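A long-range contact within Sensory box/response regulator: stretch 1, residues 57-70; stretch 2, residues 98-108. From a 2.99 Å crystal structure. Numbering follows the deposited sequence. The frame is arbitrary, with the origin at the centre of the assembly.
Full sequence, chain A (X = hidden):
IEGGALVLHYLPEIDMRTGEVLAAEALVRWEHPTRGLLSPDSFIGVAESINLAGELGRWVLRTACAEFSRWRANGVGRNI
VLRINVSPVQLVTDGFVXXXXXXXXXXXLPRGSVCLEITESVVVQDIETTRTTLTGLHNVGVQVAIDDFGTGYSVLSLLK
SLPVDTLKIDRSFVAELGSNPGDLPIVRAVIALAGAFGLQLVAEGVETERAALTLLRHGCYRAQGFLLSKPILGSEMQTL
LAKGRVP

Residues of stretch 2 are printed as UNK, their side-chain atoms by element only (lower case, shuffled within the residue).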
# COMPACT_ATOMS: atom_id res chain seq x y z
N GLY A 57 19.64 0.22 -17.70
CA GLY A 57 19.42 1.40 -16.88
C GLY A 57 20.69 2.21 -16.65
O GLY A 57 20.64 3.44 -16.60
N ARG A 58 21.82 1.52 -16.51
CA ARG A 58 23.11 2.20 -16.36
C ARG A 58 23.46 2.97 -17.64
O ARG A 58 24.02 4.06 -17.58
CB ARG A 58 24.22 1.22 -15.98
CG ARG A 58 25.59 1.89 -15.88
CD ARG A 58 26.48 1.33 -14.78
NE ARG A 58 27.68 2.15 -14.60
CZ ARG A 58 28.51 2.09 -13.55
NH1 ARG A 58 28.29 1.24 -12.55
NH2 ARG A 58 29.56 2.89 -13.51
N TRP A 59 23.13 2.39 -18.79
CA TRP A 59 23.27 3.07 -20.07
C TRP A 59 22.34 4.28 -20.15
O TRP A 59 22.77 5.38 -20.52
CB TRP A 59 22.97 2.12 -21.24
CG TRP A 59 22.98 2.79 -22.58
CD1 TRP A 59 24.06 2.96 -23.41
CD2 TRP A 59 21.86 3.38 -23.25
NE1 TRP A 59 23.68 3.62 -24.55
CE2 TRP A 59 22.34 3.89 -24.48
CE3 TRP A 59 20.51 3.53 -22.93
CZ2 TRP A 59 21.50 4.54 -25.39
CZ3 TRP A 59 19.68 4.17 -23.84
CH2 TRP A 59 20.18 4.67 -25.06
N VAL A 60 21.08 4.07 -19.80
CA VAL A 60 20.07 5.13 -19.79
C VAL A 60 20.53 6.31 -18.95
O VAL A 60 20.53 7.45 -19.40
CB VAL A 60 18.71 4.62 -19.25
CG1 VAL A 60 17.79 5.77 -18.88
CG2 VAL A 60 18.04 3.70 -20.27
N LEU A 61 20.93 6.01 -17.72
CA LEU A 61 21.40 7.03 -16.78
C LEU A 61 22.46 7.93 -17.41
O LEU A 61 22.38 9.15 -17.34
CB LEU A 61 21.95 6.37 -15.52
CG LEU A 61 22.55 7.26 -14.43
CD1 LEU A 61 21.65 8.43 -14.06
CD2 LEU A 61 22.84 6.43 -13.19
N ARG A 62 23.45 7.30 -18.05
CA ARG A 62 24.54 8.02 -18.71
C ARG A 62 24.05 8.80 -19.94
O ARG A 62 24.41 9.97 -20.14
CB ARG A 62 25.64 7.03 -19.11
CG ARG A 62 26.95 7.68 -19.54
CD ARG A 62 27.99 6.65 -19.93
NE ARG A 62 29.30 7.25 -20.21
CZ ARG A 62 30.15 7.68 -19.28
NH1 ARG A 62 29.86 7.60 -17.99
NH2 ARG A 62 31.32 8.20 -19.66
N THR A 63 23.23 8.15 -20.77
CA THR A 63 22.72 8.76 -21.99
C THR A 63 21.73 9.90 -21.69
O THR A 63 21.74 10.93 -22.36
CB THR A 63 22.04 7.72 -22.89
OG1 THR A 63 22.88 6.57 -23.01
CG2 THR A 63 21.77 8.28 -24.28
N ALA A 64 20.89 9.69 -20.69
CA ALA A 64 19.91 10.69 -20.27
C ALA A 64 20.61 11.93 -19.75
O ALA A 64 20.30 13.05 -20.17
CB ALA A 64 18.98 10.13 -19.21
N CYS A 65 21.56 11.72 -18.84
CA CYS A 65 22.37 12.80 -18.28
C CYS A 65 23.17 13.53 -19.36
O CYS A 65 23.33 14.75 -19.30
CB CYS A 65 23.32 12.25 -17.22
SG CYS A 65 22.50 11.75 -15.69
N ALA A 66 23.68 12.79 -20.33
CA ALA A 66 24.42 13.37 -21.44
C ALA A 66 23.51 14.27 -22.26
O ALA A 66 23.84 15.43 -22.50
CB ALA A 66 24.99 12.27 -22.32
N GLU A 67 22.38 13.72 -22.69
CA GLU A 67 21.37 14.46 -23.45
C GLU A 67 20.82 15.64 -22.66
O GLU A 67 20.50 16.68 -23.23
CB GLU A 67 20.24 13.51 -23.86
CG GLU A 67 19.07 14.16 -24.59
CD GLU A 67 19.45 14.80 -25.92
OE1 GLU A 67 20.52 14.47 -26.47
OE2 GLU A 67 18.66 15.63 -26.41
N PHE A 68 20.71 15.48 -21.35
CA PHE A 68 20.20 16.51 -20.45
C PHE A 68 21.15 17.72 -20.41
O PHE A 68 20.71 18.86 -20.52
CB PHE A 68 19.97 15.92 -19.05
CG PHE A 68 19.45 16.90 -18.03
CD1 PHE A 68 18.59 17.93 -18.37
CD2 PHE A 68 19.80 16.76 -16.69
CE1 PHE A 68 18.11 18.82 -17.42
CE2 PHE A 68 19.32 17.64 -15.73
CZ PHE A 68 18.48 18.67 -16.09
N SER A 69 22.45 17.45 -20.29
CA SER A 69 23.45 18.53 -20.29
C SER A 69 23.51 19.28 -21.62
O SER A 69 23.81 20.47 -21.66
CB SER A 69 24.83 17.98 -19.93
OG SER A 69 25.29 17.08 -20.92
N ARG A 70 23.21 18.58 -22.72
CA ARG A 70 23.14 19.22 -24.04
C ARG A 70 22.08 20.31 -24.09
O ARG A 70 22.25 21.32 -24.76
CB ARG A 70 22.86 18.19 -25.15
CG ARG A 70 24.00 17.21 -25.40
CD ARG A 70 23.80 16.46 -26.71
NE ARG A 70 24.72 15.32 -26.84
CZ ARG A 70 24.39 14.03 -26.67
NH1 ARG A 70 23.14 13.66 -26.37
NH2 ARG A 70 25.32 13.10 -26.82
N UNK A 98 28.38 6.29 -5.77
CA UNK A 98 29.58 6.98 -6.25
C UNK A 98 29.60 7.11 -7.78
O UNK A 98 30.09 8.10 -8.32
o UNK A 98 32.87 4.77 -4.66
c UNK A 98 30.84 6.24 -5.78
c UNK A 98 30.99 6.19 -4.26
o UNK A 98 32.53 5.44 -2.60
c UNK A 98 32.22 5.41 -3.81
N UNK A 99 29.06 6.10 -8.47
CA UNK A 99 28.98 6.09 -9.93
C UNK A 99 28.08 7.21 -10.46
O UNK A 99 28.43 7.89 -11.43
o UNK A 99 28.15 4.80 -11.83
c UNK A 99 28.47 4.74 -10.45
N UNK A 100 26.92 7.39 -9.83
CA UNK A 100 25.97 8.43 -10.21
C UNK A 100 26.64 9.80 -10.10
O UNK A 100 26.52 10.63 -11.00
c UNK A 100 23.78 9.58 -9.65
c UNK A 100 23.94 7.10 -9.52
c UNK A 100 24.70 8.40 -9.33
N UNK A 101 27.34 10.03 -8.98
CA UNK A 101 28.11 11.26 -8.79
C UNK A 101 29.12 11.44 -9.92
O UNK A 101 29.29 12.54 -10.44
c UNK A 101 28.83 11.22 -7.45
N UNK A 102 29.77 10.34 -10.29
CA UNK A 102 30.72 10.32 -11.40
C UNK A 102 30.11 10.67 -12.75
O UNK A 102 30.78 11.26 -13.60
N UNK A 103 28.85 10.30 -12.95
CA UNK A 103 28.12 10.66 -14.16
C UNK A 103 27.87 12.17 -14.19
O UNK A 103 28.09 12.82 -15.21
c UNK A 103 26.76 9.92 -14.28
c UNK A 103 26.94 8.39 -14.28
c UNK A 103 27.82 7.84 -15.38
c UNK A 103 26.00 10.35 -15.53
N UNK A 104 27.43 12.73 -13.07
CA UNK A 104 27.04 14.14 -13.00
C UNK A 104 28.21 15.08 -12.99
O UNK A 104 28.12 16.20 -13.50
c UNK A 104 23.27 15.91 -10.92
se UNK A 104 23.72 14.08 -10.38
c UNK A 104 26.20 14.36 -11.76
c UNK A 104 24.87 13.62 -11.90
N UNK A 105 29.31 14.64 -12.38
CA UNK A 105 30.59 15.34 -12.48
C UNK A 105 30.98 15.46 -13.96
O UNK A 105 31.39 16.52 -14.42
c UNK A 105 33.17 16.42 -10.90
c UNK A 105 34.34 17.30 -11.31
c UNK A 105 31.67 14.57 -11.72
n UNK A 105 34.28 18.63 -10.64
c UNK A 105 33.06 15.18 -11.77
N UNK A 106 30.83 14.35 -14.68
CA UNK A 106 31.20 14.26 -16.09
C UNK A 106 30.44 15.24 -16.97
O UNK A 106 31.04 15.98 -17.76
c UNK A 106 31.44 12.56 -18.01
o UNK A 106 31.34 10.85 -19.65
c UNK A 106 31.26 11.12 -18.44
o UNK A 106 31.05 10.25 -17.56
c UNK A 106 30.98 12.82 -16.59
N UNK A 107 29.11 15.25 -16.84
CA UNK A 107 28.25 16.09 -17.68
C UNK A 107 27.83 17.41 -17.03
O UNK A 107 26.86 18.04 -17.46
c UNK A 107 27.32 14.03 -18.85
c UNK A 107 28.12 12.93 -20.84
c UNK A 107 27.82 14.09 -20.14
c UNK A 107 27.92 11.70 -20.25
c UNK A 107 27.13 12.79 -18.27
c UNK A 107 27.42 11.63 -18.96
c UNK A 107 27.01 15.29 -18.09
N UNK A 108 28.57 17.82 -16.00
CA UNK A 108 28.38 19.12 -15.36
C UNK A 108 26.96 19.39 -14.90
O UNK A 108 26.49 20.53 -14.97

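Position 98 carries three carbons in a row, the third bearing two oxygens, a carboxylate one methylene longer than aspartate's. None of these atoms touches stretch 1. The residue is Glu98.

Position 99 has one carbon followed by one oxygen. Its CA-to-CB bond points toward stretch 1, and the oxygen of position 99 lies 2.9 Å from Arg58 NH2. This is Ser99. Its OG lies over a face of the guanidinium, while the N-H bonds lie in its plane; the angle is therefore poor and no hydrogen bond forms.

At position 100 a carbon bonded to CA carries two further carbons and nothing else, and one of these two lies 3.9 Å from Leu61 CD2. The fork defines Val100, and the packing of its CG2 on Leu61 is an apolar contact between two buried side chains.

Position 101 ends at a single carbon, so it is Ala101, out of reach of stretch 1. Position 102 has no side-chain atoms and is Gly102; it too makes no contact.

Position 103 has four carbons, forked at the first, with one arm two carbons long. The single-carbon arm of position 103 lies 3.7 Å from Cys65 CB, and the end of its longer arm approaches Arg62 NH1 at 3.3 Å, near the plane of the guanidinium and at its edge. This is isoleucine, not leucine, whose fork comes one carbon later. The CA-to-CB bond of Ile103 points toward stretch 1.

Position 104 is an unbranched chain of two carbons, selenium and a terminal carbon, which identifies selenomethionine, Met104. Its CA-to-CB bond points sideways; its nearest approach is Met104 CG to Cys65 SG at 4.8 Å, too far to count as a contact.

Position 105 is four carbons in a row ending in nitrogen, Lys105, which makes no contact with stretch 1. Position 106 repeats the pattern of three carbons and a terminal pair of oxygens, but here the CA-to-CB bond points toward stretch 1 and a carboxylate oxygen of position 106 lies 2.7 Å from Arg62 NH2. This is Glu106, and the pair, NH2 to OE1, is a salt bridge.

Position 107 shows one carbon and a six-carbon ring with no oxygen attached. Ala66 CB sits over a face of this ring, 3.9 Å from its centroid and 26° off the normal, a CH-pi contact; Cys65 CB is 4.0 Å from a ring carbon of position 107, and Ser69 CB lies 3.2 Å from its backbone O. This is Phe107, the first residue to leave helical phi/psi.

Position 108 again lacks a side chain: Gly108, whose phi of 54° favours glycine.

The contact joins two helices running in broadly the same direction, 26° apart, with axes 9.8 Å apart at closest approach. Across 567 Å² of buried surface there is no hydrogen bond between the stretches. Packing rests on Ile103 and Phe107, one helical turn apart, set against Cys65, with Phe107 also covering Ala66. The salt bridge of Arg62 and Glu106 lies at the exposed margin, and Ser69 OG is committed to its own helix, donating to Ala66 O at 2.7 Å.

Stretch 2, residues 98-108: ESVAGIMKEFG
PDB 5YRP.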